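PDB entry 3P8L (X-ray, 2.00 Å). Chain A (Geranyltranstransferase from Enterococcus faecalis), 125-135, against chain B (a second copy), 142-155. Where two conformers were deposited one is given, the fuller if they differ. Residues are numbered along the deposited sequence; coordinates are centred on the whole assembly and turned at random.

Chain A, residues 125-135: LTGAFQLLSLS
Chain B, residues 142-155: KVLLMQQLAKAAGN

Two helices from two copies of the protein, 125-133 of chain A and 142-153 of chain B, pack at 146° between their N-to-C directions, roughly antiparallel, 34° off, with axes 8.8 Å apart at closest approach. The register sets T126(A) CA 5.2 Å from G154(B) CA, Q130(A) CA 5.2 Å from A150(B) CA and S133(A) CA 5.4 Å from Q147(B) CA. The short methyl of A150(B) points toward chain A, its CB 3.6 Å from Q130(A) CB. G154(B), the first residue beyond its helix (phi/psi -97/-151), brings its CA to 3.4 Å from T126(A) CG2; a CB there would clash with that methyl.

T126(A), chi1 m, sends its methyl against this backbone while OG1 accepts from a water that also donates to A153(B) O, both at 2.8 Å. Q130(A), t,t with chi3 19°, leaves sideways and, being extended, carries its amide to two waters. One is hydrogen-bonded to Q130(A) OE1 (2.8 Å) and A150(B) O (2.9 Å); Q130(A) NE2 donates to the other (2.9 Å), which donates to Q147(B) O.

The one direct hydrogen bond between the stretches lies at S133(A): Q147(B), m,t with chi3 -16°, starts sideways but its end comes nearer, so NE2 donates to S133(A) O (2.9 Å, 168°) and CG lies 3.3 Å from S133(A) OG. S133(A), chi1 p, turns OG back to Q130(A) O (2.7 Å), satisfying its hydroxyl within the helix. Between the two stretches 515 Å² is buried, both sides summed.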

# COMPACT_ATOMS: atom_id res chain seq x y z
N LEU A 125 -0.75 2.27 4.91
CA LEU A 125 -0.19 1.41 3.86
C LEU A 125 0.14 2.21 2.58
O LEU A 125 1.28 2.15 2.11
CB LEU A 125 -1.12 0.22 3.54
CG LEU A 125 -0.75 -0.73 2.38
CD1 LEU A 125 0.69 -1.21 2.45
CD2 LEU A 125 -1.65 -1.97 2.39
N THR A 126 -0.83 2.95 2.03
CA THR A 126 -0.61 3.73 0.81
C THR A 126 0.41 4.84 1.08
O THR A 126 1.28 5.14 0.23
CB THR A 126 -1.93 4.37 0.28
OG1 THR A 126 -2.96 3.37 0.22
CG2 THR A 126 -1.74 4.92 -1.13
N GLY A 127 0.32 5.43 2.27
CA GLY A 127 1.23 6.48 2.72
C GLY A 127 2.69 6.06 2.77
O GLY A 127 3.57 6.83 2.44
N ALA A 128 2.94 4.84 3.23
CA ALA A 128 4.30 4.31 3.26
C ALA A 128 4.95 4.33 1.86
O ALA A 128 6.10 4.76 1.70
CB ALA A 128 4.27 2.92 3.80
N PHE A 129 4.19 3.87 0.86
CA PHE A 129 4.63 3.91 -0.54
C PHE A 129 4.70 5.34 -1.05
O PHE A 129 5.63 5.67 -1.77
CB PHE A 129 3.81 2.98 -1.44
CG PHE A 129 4.12 1.53 -1.19
CD1 PHE A 129 5.29 0.96 -1.68
CD2 PHE A 129 3.31 0.77 -0.38
CE1 PHE A 129 5.61 -0.36 -1.41
CE2 PHE A 129 3.62 -0.56 -0.10
CZ PHE A 129 4.77 -1.12 -0.61
N GLN A 130 3.76 6.20 -0.65
CA GLN A 130 3.85 7.59 -1.09
C GLN A 130 5.12 8.30 -0.58
O GLN A 130 5.85 8.91 -1.37
CB GLN A 130 2.61 8.41 -0.73
CG GLN A 130 2.62 9.79 -1.39
CD GLN A 130 1.34 10.58 -1.19
OE1 GLN A 130 0.54 10.29 -0.30
NE2 GLN A 130 1.14 11.59 -2.03
N LEU A 131 5.37 8.20 0.73
CA LEU A 131 6.57 8.77 1.32
C LEU A 131 7.85 8.28 0.62
O LEU A 131 8.68 9.11 0.21
CB LEU A 131 6.63 8.52 2.84
CG LEU A 131 7.94 9.00 3.51
CD1 LEU A 131 8.15 10.52 3.37
CD2 LEU A 131 8.01 8.57 4.98
N LEU A 132 8.00 6.97 0.48
CA LEU A 132 9.13 6.38 -0.23
C LEU A 132 9.30 6.88 -1.69
O LEU A 132 10.43 7.18 -2.12
CB LEU A 132 9.05 4.85 -0.16
CG LEU A 132 10.30 4.02 -0.46
CD1 LEU A 132 11.51 4.49 0.38
CD2 LEU A 132 10.03 2.54 -0.17
N SER A 133 8.18 7.02 -2.40
CA SER A 133 8.14 7.58 -3.77
C SER A 133 8.58 9.05 -3.86
O SER A 133 9.16 9.48 -4.87
CB SER A 133 6.75 7.40 -4.39
OG SER A 133 5.86 8.42 -3.98
N LEU A 134 8.30 9.80 -2.79
CA LEU A 134 8.68 11.20 -2.68
C LEU A 134 9.98 11.46 -1.90
O LEU A 134 10.33 12.60 -1.65
CB LEU A 134 7.53 11.99 -2.03
CG LEU A 134 6.26 12.15 -2.87
CD1 LEU A 134 5.10 12.54 -1.98
CD2 LEU A 134 6.45 13.18 -4.02
N SER A 135 10.67 10.39 -1.50
CA SER A 135 11.85 10.52 -0.64
C SER A 135 13.10 11.05 -1.36
O SER A 135 13.13 11.15 -2.58
CB SER A 135 12.18 9.18 0.04
OG SER A 135 12.63 8.23 -0.90
N LYS B 142 8.43 5.36 -13.90
CA LYS B 142 8.02 4.39 -12.90
C LYS B 142 7.83 5.10 -11.56
O LYS B 142 6.82 4.89 -10.88
CB LYS B 142 9.06 3.30 -12.77
CG LYS B 142 8.76 2.22 -11.77
CD LYS B 142 9.75 1.09 -11.89
CE LYS B 142 9.47 0.25 -13.11
NZ LYS B 142 10.19 -1.03 -12.99
N VAL B 143 8.78 5.97 -11.23
CA VAL B 143 8.75 6.79 -10.02
C VAL B 143 7.62 7.81 -10.07
O VAL B 143 6.88 7.95 -9.09
CB VAL B 143 10.12 7.45 -9.77
CG1 VAL B 143 10.03 8.62 -8.80
CG2 VAL B 143 11.10 6.40 -9.26
N LEU B 144 7.46 8.48 -11.21
CA LEU B 144 6.37 9.44 -11.39
C LEU B 144 4.98 8.79 -11.19
O LEU B 144 4.13 9.34 -10.50
CB LEU B 144 6.45 10.12 -12.76
CG LEU B 144 5.36 11.16 -13.09
CD1 LEU B 144 5.35 12.34 -12.11
CD2 LEU B 144 5.50 11.68 -14.53
N LEU B 145 4.77 7.63 -11.79
CA LEU B 145 3.45 7.00 -11.73
C LEU B 145 3.15 6.38 -10.36
O LEU B 145 2.00 6.38 -9.92
CB LEU B 145 3.28 5.99 -12.86
CG LEU B 145 3.20 6.54 -14.29
CD1 LEU B 145 2.85 5.42 -15.23
CD2 LEU B 145 2.20 7.69 -14.42
N MET B 146 4.18 5.82 -9.71
CA MET B 146 4.04 5.34 -8.33
C MET B 146 3.61 6.51 -7.42
O MET B 146 2.66 6.38 -6.64
CB MET B 146 5.31 4.64 -7.83
CG MET B 146 5.47 3.23 -8.41
SD MET B 146 6.78 2.22 -7.71
CE MET B 146 6.00 1.73 -6.17
N GLN B 147 4.28 7.66 -7.56
CA GLN B 147 3.90 8.87 -6.82
C GLN B 147 2.43 9.23 -7.13
O GLN B 147 1.64 9.53 -6.21
CB GLN B 147 4.77 10.08 -7.22
CG GLN B 147 6.24 10.02 -6.80
CD GLN B 147 7.09 11.11 -7.46
OE1 GLN B 147 6.68 11.74 -8.43
NE2 GLN B 147 8.27 11.34 -6.92
N GLN B 148 2.08 9.22 -8.41
CA GLN B 148 0.73 9.61 -8.82
C GLN B 148 -0.33 8.63 -8.35
O GLN B 148 -1.43 9.03 -7.97
CB GLN B 148 0.65 9.84 -10.34
CG GLN B 148 1.41 11.08 -10.81
CD GLN B 148 0.86 12.36 -10.22
OE1 GLN B 148 -0.34 12.61 -10.29
NE2 GLN B 148 1.73 13.17 -9.64
N LEU B 149 0.00 7.34 -8.39
CA LEU B 149 -0.93 6.31 -7.95
C LEU B 149 -1.13 6.42 -6.43
O LEU B 149 -2.25 6.32 -5.96
CB LEU B 149 -0.47 4.90 -8.34
CG LEU B 149 -1.50 3.80 -8.07
CD1 LEU B 149 -2.83 4.06 -8.84
CD2 LEU B 149 -0.95 2.42 -8.37
N ALA B 150 -0.05 6.68 -5.69
CA ALA B 150 -0.16 6.84 -4.24
C ALA B 150 -0.93 8.09 -3.85
O ALA B 150 -1.76 8.04 -2.94
CB ALA B 150 1.21 6.80 -3.59
N LYS B 151 -0.69 9.19 -4.55
CA LYS B 151 -1.48 10.41 -4.37
C LYS B 151 -2.98 10.19 -4.61
O LYS B 151 -3.84 10.64 -3.82
CB LYS B 151 -0.98 11.53 -5.29
CG LYS B 151 -1.83 12.77 -5.25
CD LYS B 151 -1.36 13.83 -6.23
CE LYS B 151 -2.27 15.04 -6.15
NZ LYS B 151 -1.77 16.19 -6.95
N ALA B 152 -3.28 9.50 -5.71
CA ALA B 152 -4.66 9.24 -6.10
C ALA B 152 -5.37 8.27 -5.16
O ALA B 152 -6.52 8.52 -4.76
CB ALA B 152 -4.74 8.75 -7.55
N ALA B 153 -4.70 7.17 -4.80
CA ALA B 153 -5.34 6.13 -3.97
C ALA B 153 -5.32 6.37 -2.46
O ALA B 153 -6.09 5.74 -1.73
CB ALA B 153 -4.71 4.78 -4.26
N GLY B 154 -4.39 7.21 -2.00
CA GLY B 154 -4.11 7.32 -0.58
C GLY B 154 -4.77 8.44 0.19
O GLY B 154 -5.90 8.86 -0.11
N ASN B 155 -4.07 8.87 1.23
CA ASN B 155 -4.49 10.00 2.10
C ASN B 155 -4.83 11.31 1.41
O ASN B 155 -5.65 12.09 1.90
CB ASN B 155 -3.44 10.26 3.18
CG ASN B 155 -3.26 9.10 4.10
OD1 ASN B 155 -4.18 8.31 4.28
ND2 ASN B 155 -2.08 8.97 4.70
O HOH W 1 -5.49 3.13 -0.88
O HOH W 2 -2.22 9.98 -0.86
O HOH W 3 2.76 11.57 -4.46